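Local coordinates for binding domain (Hc) of Paraclostridial Mosquitocidal Protein 1 (PDB 6HOX) that forms the receptor-binding part of a botulinum-like neurotoxin that targets Anopheles mosquitoes, and probably directs the toxin to host nerve cells, at residues L29-D34 and V52-G57; I157-S162 and D186-K191; F296-S299 and L303-Y306; L395-D400 and G416-N421. One frame throughout, in Å; residues are numbered along the deposited sequence.

In the fold
The four contacts follow one another along the chain without interleaving. Contacts 1 and 2 belong to the N-terminal, concanavalin-like half and reach the same antiparallel sheet, with centres about 25 Å apart. Contacts 3 and 4 belong to the C-terminal, trefoil-type half and have centres about 30 Å apart. Contacts 2 and 3, one from each half, approach closest, with about 7 Å between nearest atoms and about 21 Å between centres; the hairpin of contact 3 touches Phe-152 of helix 152-155. Contacts 1 and 4 lie on opposite sides of the chain's centre, about 41 Å between centres. Together they sample the two subdomains (HCN and HCC) of the receptor-binding domain and the region where they meet.

Contact 1. Residues L29-D34 and V52-G57; sequences LGVESD and VQIVDG
Asp-34 and Ile-54 bring the two backbones nearest, with 7.5 Å between their CA atoms, too wide for strand pairing, and no hydrogen bond spans the gap. Segment 29-34 carries the end of strand 25-32 and the turn after it; segment 52-57 carries strand 53-56. Both strands belong to one curled antiparallel sheet of the lectin-like jelly roll but are not direct neighbours: 25-32 pairs with 35-38 and 218-227, and 53-56 pairs with 61-66. Ile-54 carries the contact with both of its branches. Its CG2, anti to the backbone N, presses on the fork of Val-31, 3.9 Å from Val-31 CG1 and 4.0 Å from Val-31 CG2. The other branch, extended at chi2 (176°), carries CD1 into the turn, where Ile-54 CD1 lies 3.2 Å from Asp-34 O. Ile-36 of strand 35-38 touches both Val-31 and Ile-54 and continues the apolar patch. With just 130 Å² buried and no polar bond, the two segments are held to each other by van der Waals contact at the surface, while their backbone hydrogen bonds run to other strands (Leu-29 to Phe-224, Gly-30 to Lys-37, Val-55 to Thr-62).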
# COMPACT_ATOMS: atom_id res chain seq x y z
N LEU A 29 10.12 14.17 8.00
CA LEU A 29 8.94 14.40 8.80
C LEU A 29 8.31 13.05 9.15
O LEU A 29 7.97 12.28 8.25
CB LEU A 29 7.96 15.27 8.02
CG LEU A 29 6.63 15.57 8.71
CD1 LEU A 29 6.83 16.48 9.91
CD2 LEU A 29 5.65 16.18 7.73
N GLY A 30 8.15 12.81 10.46
CA GLY A 30 7.55 11.58 10.93
C GLY A 30 7.13 11.70 12.38
O GLY A 30 7.09 12.81 12.94
N VAL A 31 6.83 10.55 12.98
CA VAL A 31 6.38 10.47 14.35
C VAL A 31 7.45 9.74 15.13
O VAL A 31 7.91 8.71 14.70
CB VAL A 31 5.03 9.73 14.47
CG1 VAL A 31 4.64 9.49 15.93
CG2 VAL A 31 3.93 10.44 13.71
N GLU A 32 7.78 10.25 16.31
CA GLU A 32 8.62 9.52 17.23
C GLU A 32 8.15 9.78 18.66
O GLU A 32 7.94 10.92 19.03
CB GLU A 32 10.07 9.95 17.07
CG GLU A 32 11.05 9.00 17.73
CD GLU A 32 12.36 9.70 18.02
OE1 GLU A 32 13.39 9.30 17.42
OE2 GLU A 32 12.34 10.67 18.81
N SER A 33 7.96 8.72 19.44
CA SER A 33 7.52 8.85 20.83
C SER A 33 6.32 9.79 20.92
O SER A 33 6.38 10.81 21.62
CB SER A 33 8.64 9.37 21.70
OG SER A 33 9.77 8.52 21.65
N ASP A 34 5.26 9.47 20.16
CA ASP A 34 3.95 10.15 20.26
C ASP A 34 4.00 11.60 19.76
O ASP A 34 3.04 12.31 20.01
CB ASP A 34 3.44 10.26 21.70
CG ASP A 34 3.24 8.92 22.39
OD1 ASP A 34 3.05 7.90 21.67
OD2 ASP A 34 3.28 8.91 23.65
N VAL A 52 -4.07 18.21 13.46
CA VAL A 52 -3.25 17.11 12.95
C VAL A 52 -3.41 15.91 13.90
O VAL A 52 -3.47 16.10 15.12
CB VAL A 52 -1.77 17.50 12.81
CG1 VAL A 52 -0.92 16.35 12.29
CG2 VAL A 52 -1.58 18.74 11.93
N GLN A 53 -3.49 14.70 13.35
CA GLN A 53 -3.59 13.50 14.18
C GLN A 53 -2.40 12.56 13.92
O GLN A 53 -1.70 12.65 12.90
CB GLN A 53 -4.91 12.78 13.91
CG GLN A 53 -6.13 13.67 14.14
CD GLN A 53 -7.41 13.04 13.65
OE1 GLN A 53 -7.44 12.31 12.66
NE2 GLN A 53 -8.50 13.36 14.32
N ILE A 54 -2.18 11.69 14.90
CA ILE A 54 -1.26 10.61 14.85
C ILE A 54 -2.08 9.32 14.90
O ILE A 54 -2.85 9.11 15.82
CB ILE A 54 -0.26 10.70 16.02
CG1 ILE A 54 0.46 12.05 16.05
CG2 ILE A 54 0.73 9.54 15.98
CD1 ILE A 54 1.39 12.24 17.23
N VAL A 55 -1.94 8.48 13.87
CA VAL A 55 -2.73 7.27 13.73
C VAL A 55 -1.77 6.13 13.45
O VAL A 55 -0.57 6.35 13.26
CB VAL A 55 -3.80 7.42 12.64
CG1 VAL A 55 -4.79 8.54 12.96
CG2 VAL A 55 -3.20 7.62 11.25
N ASP A 56 -2.32 4.91 13.44
CA ASP A 56 -1.57 3.73 13.09
C ASP A 56 -1.16 3.84 11.62
O ASP A 56 -1.96 4.29 10.80
CB ASP A 56 -2.39 2.48 13.41
CG ASP A 56 -2.59 2.34 14.91
OD1 ASP A 56 -1.57 2.25 15.64
OD2 ASP A 56 -3.73 2.36 15.34
N GLY A 57 0.07 3.40 11.32
CA GLY A 57 0.67 3.55 10.00
C GLY A 57 1.32 2.28 9.50
O GLY A 57 1.03 1.19 9.94

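Contact 2. Residues I157-S162 and D186-K191; sequences IDKYIS and DKIDSK
The carboxylate of Asp-186 is the flat group that takes part in this contact: Lys-159 NZ meets its OD2 on the anti lone pair, the one turned away from OD1. This salt bridge, 2.7 Å from Lys-159 NZ to Asp-186 OD2, ties the loop after helix 152-155 to strand 186-192 of the lectin-like jelly roll. Two further flat groups make their contacts within their own segments. The Tyr-160 ring has Ser-162 O at its edge, in plane, and the Asp-189 carboxylate is approached by Ser-190 N from above, 38° out of its plane. The strand has a classic beta bulge, Ile-188 and Asp-189 both facing Leu-181 on strand 178-183. Lys-159 runs out extended through chi2 and chi3, then bends at chi4 (69°), which turns NZ onto OD2; it crosses Asp-186 at about a right angle. Asp-158 OD2, 6.6 Å from Asp-186 OD2, adds a second negative charge nearby and may strengthen the pull on the lysine. Arg-167 also holds the loop, hydrogen-bonding to the carbonyls of Ile-157 and Tyr-160. Ile-188 slides past the lysine stem in the opposite direction, its CD1 3.6 Å from both CD and CE of Lys-159.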
# COMPACT_ATOMS: atom_id res chain seq x y z
N ILE A 157 -3.75 -2.01 -8.38
CA ILE A 157 -3.04 -2.77 -7.38
C ILE A 157 -1.64 -2.18 -7.13
O ILE A 157 -1.26 -2.01 -5.97
CB ILE A 157 -3.01 -4.26 -7.76
CG1 ILE A 157 -4.39 -4.89 -7.55
CG2 ILE A 157 -1.96 -5.00 -6.96
CD1 ILE A 157 -4.88 -4.81 -6.12
N ASP A 158 -0.90 -1.89 -8.20
CA ASP A 158 0.54 -1.68 -8.05
C ASP A 158 0.89 -0.20 -7.90
O ASP A 158 1.92 0.08 -7.29
CB ASP A 158 1.34 -2.36 -9.18
CG ASP A 158 0.96 -1.91 -10.58
OD1 ASP A 158 -0.08 -1.24 -10.71
OD2 ASP A 158 1.70 -2.26 -11.52
N LYS A 159 0.11 0.73 -8.46
CA LYS A 159 0.58 2.14 -8.52
C LYS A 159 -0.49 3.22 -8.35
O LYS A 159 -0.13 4.30 -7.93
CB LYS A 159 1.38 2.36 -9.81
CG LYS A 159 2.83 1.96 -9.66
CD LYS A 159 3.69 2.24 -10.85
CE LYS A 159 5.13 1.85 -10.59
NZ LYS A 159 5.28 0.39 -10.50
N TYR A 160 -1.77 2.97 -8.65
CA TYR A 160 -2.79 4.04 -8.62
C TYR A 160 -2.82 4.69 -7.23
O TYR A 160 -2.77 3.99 -6.21
CB TYR A 160 -4.14 3.44 -9.02
CG TYR A 160 -5.24 4.44 -9.21
CD1 TYR A 160 -5.42 5.08 -10.42
CD2 TYR A 160 -6.10 4.76 -8.17
CE1 TYR A 160 -6.44 6.00 -10.60
CE2 TYR A 160 -7.12 5.67 -8.34
CZ TYR A 160 -7.29 6.30 -9.56
OH TYR A 160 -8.29 7.20 -9.71
N ILE A 161 -2.90 6.02 -7.19
CA ILE A 161 -2.73 6.79 -5.93
C ILE A 161 -3.98 6.69 -5.03
O ILE A 161 -3.85 6.37 -3.84
CB ILE A 161 -2.36 8.26 -6.22
CG1 ILE A 161 -1.05 8.38 -7.00
CG2 ILE A 161 -2.34 9.10 -4.95
CD1 ILE A 161 0.14 7.71 -6.35
N SER A 162 -5.16 7.00 -5.57
CA SER A 162 -6.39 7.00 -4.80
C SER A 162 -6.95 5.58 -4.71
O SER A 162 -7.99 5.27 -5.29
CB SER A 162 -7.39 7.97 -5.38
OG SER A 162 -6.87 9.29 -5.28
N ASP A 186 9.94 2.87 -8.90
CA ASP A 186 9.87 2.81 -10.37
C ASP A 186 9.63 4.20 -10.97
O ASP A 186 8.67 4.89 -10.64
CB ASP A 186 8.75 1.89 -10.84
CG ASP A 186 8.93 0.42 -10.49
OD1 ASP A 186 10.09 -0.03 -10.40
OD2 ASP A 186 7.90 -0.26 -10.32
N LYS A 187 10.48 4.59 -11.92
CA LYS A 187 10.34 5.83 -12.66
C LYS A 187 9.06 5.80 -13.50
O LYS A 187 8.80 4.85 -14.23
CB LYS A 187 11.56 6.01 -13.55
CG LYS A 187 11.61 7.34 -14.29
CD LYS A 187 12.97 7.60 -14.87
CE LYS A 187 13.40 6.53 -15.86
NZ LYS A 187 14.57 6.99 -16.64
N ILE A 188 8.26 6.86 -13.36
CA ILE A 188 6.93 7.00 -13.95
C ILE A 188 6.98 8.01 -15.09
O ILE A 188 6.35 7.84 -16.12
CB ILE A 188 5.93 7.48 -12.88
CG1 ILE A 188 5.82 6.50 -11.72
CG2 ILE A 188 4.56 7.78 -13.47
CD1 ILE A 188 5.53 5.08 -12.15
N ASP A 189 7.63 9.15 -14.83
CA ASP A 189 7.62 10.27 -15.76
C ASP A 189 8.84 11.16 -15.48
O ASP A 189 9.47 11.07 -14.40
CB ASP A 189 6.32 11.07 -15.63
CG ASP A 189 5.91 11.79 -16.90
OD1 ASP A 189 6.69 11.79 -17.86
OD2 ASP A 189 4.82 12.37 -16.90
N SER A 190 9.16 12.00 -16.47
CA SER A 190 10.22 12.96 -16.36
C SER A 190 10.01 14.12 -17.35
O SER A 190 9.37 13.98 -18.39
CB SER A 190 11.55 12.29 -16.56
OG SER A 190 11.76 12.11 -17.93
N LYS A 191 10.55 15.28 -16.97
CA LYS A 191 10.45 16.50 -17.73
C LYS A 191 11.81 17.19 -17.76
O LYS A 191 12.56 17.12 -16.79
CB LYS A 191 9.43 17.43 -17.08
CG LYS A 191 8.02 16.89 -16.97
CD LYS A 191 7.28 16.76 -18.29
CE LYS A 191 5.92 16.16 -18.04
NZ LYS A 191 5.26 15.69 -19.27

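Contact 3. Residues F296-S299 and L303-Y306; sequences FNVS and LIPY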
# COMPACT_ATOMS: atom_id res chain seq x y z
N PHE A 296 -18.49 -3.09 -7.86
CA PHE A 296 -19.44 -2.00 -7.89
C PHE A 296 -18.89 -0.89 -8.79
O PHE A 296 -17.72 -0.91 -9.20
CB PHE A 296 -19.77 -1.49 -6.49
CG PHE A 296 -18.60 -0.96 -5.69
CD1 PHE A 296 -17.80 -1.83 -4.94
CD2 PHE A 296 -18.31 0.39 -5.65
CE1 PHE A 296 -16.74 -1.35 -4.19
CE2 PHE A 296 -17.24 0.87 -4.91
CZ PHE A 296 -16.45 0.00 -4.18
N ASN A 297 -19.77 0.06 -9.09
CA ASN A 297 -19.48 1.17 -9.97
C ASN A 297 -19.31 2.44 -9.14
O ASN A 297 -20.16 2.75 -8.31
CB ASN A 297 -20.58 1.33 -11.02
CG ASN A 297 -20.37 0.43 -12.22
OD1 ASN A 297 -19.43 0.62 -12.99
ND2 ASN A 297 -21.24 -0.55 -12.37
N VAL A 298 -18.21 3.15 -9.37
CA VAL A 298 -18.05 4.48 -8.80
C VAL A 298 -18.52 5.49 -9.85
O VAL A 298 -19.20 6.46 -9.52
CB VAL A 298 -16.60 4.72 -8.31
CG1 VAL A 298 -16.24 6.20 -8.26
CG2 VAL A 298 -16.40 4.08 -6.95
N SER A 299 -18.14 5.25 -11.10
CA SER A 299 -18.82 5.77 -12.28
C SER A 299 -19.12 4.60 -13.22
O SER A 299 -18.73 3.46 -12.95
CB SER A 299 -17.98 6.82 -12.96
OG SER A 299 -16.75 6.28 -13.39
N LEU A 303 -15.04 0.23 -12.50
CA LEU A 303 -15.46 -0.90 -11.68
C LEU A 303 -14.47 -1.10 -10.52
O LEU A 303 -13.28 -1.19 -10.74
CB LEU A 303 -15.50 -2.16 -12.55
CG LEU A 303 -16.83 -2.44 -13.25
CD1 LEU A 303 -17.15 -1.38 -14.29
CD2 LEU A 303 -16.81 -3.82 -13.89
N ILE A 304 -14.99 -1.21 -9.30
CA ILE A 304 -14.17 -1.43 -8.12
C ILE A 304 -14.55 -2.78 -7.53
O ILE A 304 -15.74 -3.09 -7.40
CB ILE A 304 -14.35 -0.27 -7.13
CG1 ILE A 304 -14.02 1.07 -7.81
CG2 ILE A 304 -13.55 -0.49 -5.85
CD1 ILE A 304 -13.61 2.16 -6.88
N PRO A 305 -13.57 -3.63 -7.14
CA PRO A 305 -13.87 -4.90 -6.49
C PRO A 305 -14.32 -4.66 -5.06
O PRO A 305 -13.79 -3.78 -4.37
CB PRO A 305 -12.53 -5.64 -6.49
CG PRO A 305 -11.52 -4.51 -6.40
CD PRO A 305 -12.12 -3.41 -7.26
N TYR A 306 -15.30 -5.45 -4.63
CA TYR A 306 -15.65 -5.53 -3.23
C TYR A 306 -14.52 -6.25 -2.49
O TYR A 306 -14.01 -7.26 -2.97
CB TYR A 306 -16.96 -6.30 -3.03
CG TYR A 306 -18.21 -5.50 -3.30
CD1 TYR A 306 -18.77 -4.71 -2.31
CD2 TYR A 306 -18.84 -5.56 -4.53
CE1 TYR A 306 -19.91 -3.97 -2.56
CE2 TYR A 306 -19.99 -4.83 -4.79
CZ TYR A 306 -20.53 -4.04 -3.80
OH TYR A 306 -21.65 -3.30 -4.04
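Two backbone hydrogen bonds join Phe-296 and Ile-304 as an antiparallel hydrogen-bonded pair. Phe-296 N gives to Ile-304 O at 2.8 Å, and Ile-304 N gives to Phe-296 O at 2.7 Å. The same Phe-296 O also receives a CA-H...O contact from Leu-303 CA. Pro-305 O, by contrast, is buried here with no polar partner in the model. Asn-297 and Leu-303 form the adjacent non-hydrogen-bonded pair, their side chains lying side by side on the face of the sheet away from Phe-296 and Ile-304.

The aromatic contacts centre on the Phe-296 ring. With chi1 at 60° its CG sits between the backbone N and the carbonyl carbon, and the ring swings over its cross-strand partner: Ile-304 CB makes a CH-pi contact 3.9 Å from the ring centroid. The edge of the same ring turns to Tyr-306 in a T-shaped pair, with centroids 4.9 Å apart, planes at 60° and CD1 above the centre of the tyrosine ring. Arg-294 adds a cation-pi contact to Tyr-306.

Among the apolar contacts, Phe-296 CZ meets Ile-304 CG2 at 3.4 Å, and Val-298 CG2 wedges against Ile-304 CD1 at 3.4 Å, tighter than usual for two carbons.

Ile-304 and Pro-305 also rest on Phe-152 of helix 152-155, Val-298 on Phe-105, and both rings on Glu-446. This is a two-stranded beta hairpin whose Phe-296 packs edge-to-face on Tyr-306, just past the end of the second strand, set in the trefoil-type C-terminal half against the lectin-like one.

Contact 4. Residues L395-D400 and G416-N421; sequences LLSIAD and GWYLDN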
# COMPACT_ATOMS: atom_id res chain seq x y z
N LEU A 395 1.90 -25.35 -2.82
CA LEU A 395 1.53 -23.97 -2.55
C LEU A 395 0.02 -23.88 -2.65
O LEU A 395 -0.60 -24.49 -3.54
CB LEU A 395 2.19 -23.02 -3.55
CG LEU A 395 3.71 -22.93 -3.49
CD1 LEU A 395 4.26 -22.01 -4.58
CD2 LEU A 395 4.18 -22.47 -2.13
N LEU A 396 -0.57 -23.14 -1.72
CA LEU A 396 -1.99 -22.91 -1.72
C LEU A 396 -2.35 -22.10 -2.97
O LEU A 396 -1.76 -21.04 -3.25
CB LEU A 396 -2.40 -22.19 -0.44
CG LEU A 396 -3.90 -21.92 -0.32
CD1 LEU A 396 -4.64 -23.23 -0.04
CD2 LEU A 396 -4.17 -20.89 0.75
N SER A 397 -3.31 -22.63 -3.72
CA SER A 397 -3.81 -22.01 -4.91
C SER A 397 -5.33 -22.25 -5.03
O SER A 397 -5.95 -22.81 -4.13
CB SER A 397 -3.07 -22.49 -6.12
OG SER A 397 -3.28 -21.60 -7.21
N ILE A 398 -5.91 -21.74 -6.11
CA ILE A 398 -7.30 -21.97 -6.49
C ILE A 398 -7.28 -22.86 -7.72
O ILE A 398 -6.42 -22.69 -8.58
CB ILE A 398 -8.06 -20.65 -6.74
CG1 ILE A 398 -7.27 -19.68 -7.62
CG2 ILE A 398 -8.45 -20.01 -5.41
CD1 ILE A 398 -8.08 -18.54 -8.17
N ALA A 399 -8.19 -23.85 -7.74
CA ALA A 399 -8.22 -24.88 -8.78
C ALA A 399 -8.91 -24.33 -10.03
O ALA A 399 -10.13 -24.07 -10.00
CB ALA A 399 -8.90 -26.12 -8.25
N ASP A 400 -8.12 -24.17 -11.10
CA ASP A 400 -8.39 -23.35 -12.32
C ASP A 400 -8.66 -21.89 -11.91
O ASP A 400 -8.31 -20.96 -12.65
CB ASP A 400 -9.53 -23.92 -13.16
CG ASP A 400 -9.33 -25.38 -13.50
OD1 ASP A 400 -8.17 -25.77 -13.75
OD2 ASP A 400 -10.33 -26.12 -13.50
N GLY A 416 1.31 -29.17 -5.75
CA GLY A 416 2.66 -29.72 -5.78
C GLY A 416 3.41 -29.21 -7.00
O GLY A 416 4.58 -28.90 -6.89
N TRP A 417 2.72 -29.08 -8.13
CA TRP A 417 3.33 -28.59 -9.38
C TRP A 417 3.86 -27.16 -9.20
O TRP A 417 4.96 -26.85 -9.60
CB TRP A 417 2.36 -28.68 -10.56
CG TRP A 417 3.01 -28.26 -11.84
CD1 TRP A 417 2.86 -27.07 -12.49
CD2 TRP A 417 3.95 -29.02 -12.60
NE1 TRP A 417 3.66 -27.04 -13.60
CE2 TRP A 417 4.34 -28.22 -13.70
CE3 TRP A 417 4.53 -30.28 -12.45
CZ2 TRP A 417 5.26 -28.65 -14.65
CZ3 TRP A 417 5.45 -30.71 -13.39
CH2 TRP A 417 5.80 -29.90 -14.48
N TYR A 418 3.03 -26.27 -8.64
CA TYR A 418 3.43 -24.87 -8.46
C TYR A 418 4.60 -24.78 -7.48
O TYR A 418 5.50 -23.97 -7.65
CB TYR A 418 2.27 -24.00 -7.99
CG TYR A 418 1.14 -23.88 -8.97
CD1 TYR A 418 1.31 -24.26 -10.29
CD2 TYR A 418 -0.09 -23.37 -8.60
CE1 TYR A 418 0.28 -24.17 -11.20
CE2 TYR A 418 -1.14 -23.29 -9.50
CZ TYR A 418 -0.95 -23.68 -10.81
OH TYR A 418 -1.94 -23.61 -11.74
N LEU A 419 4.57 -25.62 -6.45
CA LEU A 419 5.67 -25.62 -5.49
C LEU A 419 6.98 -25.99 -6.20
O LEU A 419 7.93 -25.22 -6.14
CB LEU A 419 5.37 -26.61 -4.36
CG LEU A 419 6.49 -26.76 -3.32
CD1 LEU A 419 6.74 -25.45 -2.59
CD2 LEU A 419 6.13 -27.86 -2.34
N ASP A 420 7.01 -27.14 -6.87
CA ASP A 420 8.25 -27.67 -7.42
C ASP A 420 8.76 -26.81 -8.59
O ASP A 420 9.96 -26.75 -8.81
CB ASP A 420 8.11 -29.12 -7.90
CG ASP A 420 7.76 -30.12 -6.81
OD1 ASP A 420 7.98 -29.80 -5.61
OD2 ASP A 420 7.24 -31.21 -7.16
N ASN A 421 7.86 -26.13 -9.30
CA ASN A 421 8.24 -25.34 -10.49
C ASN A 421 8.04 -23.83 -10.26
O ASN A 421 7.90 -23.06 -11.20
CB ASN A 421 7.46 -25.85 -11.70
CG ASN A 421 7.77 -27.30 -12.00
OD1 ASN A 421 6.98 -28.19 -11.65
ND2 ASN A 421 8.93 -27.54 -12.58
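Ser-397 OG lies at the edge of the Tyr-418 ring, near its plane and 3.6 Å from Tyr-418 CE2, and it is also in a weak hydrogen bond with Lys-432 O. With chi1 at -163° the serine OG swings opposite the backbone N and meets that rim, and Ser-397 CB follows in the ring plane, 4.0 Å from both Tyr-418 CD2 and CE2. At the far end of the ring Tyr-418 OH is hydrogen-bonded to Lys-432 NZ, so one lysine residue serves both polar ends of the pair, its carbonyl for the serine and its amine for the phenol. Both hydroxyls thus have a partner on Lys-432, the serine's a weak one, and no hydrogen bond passes directly between the two segments.

Leu-395 makes the apolar half of the contact. It crosses Leu-419 at about a right angle: its CD2 is 4.0 Å from Leu-419 CD1, and its CG is 3.9 Å from Leu-419 CA, against the helix backbone itself. The other methyl, Leu-395 CD1, comes within 3.8 Å of Tyr-418 O. Leu-395 thus touches two successive residues of the helix.

Helix 416-420 is a single short turn, closed by Asp-420 N to Gly-416 O (3.0 Å). Its axis passes 7.6 Å from that of strand 395-398, at 128° between directions. The helix follows directly on strand 409-415, which pairs with 394-398; strand 394-398 also pairs with 384-388, whose Arg-386 touches Leu-419. Helix 427-432 supplies Lys-432, and Tyr-413 of strand 409-415 touches both Ser-397 and Tyr-418, so the short helix packs onto the strands of the trefoil-type half.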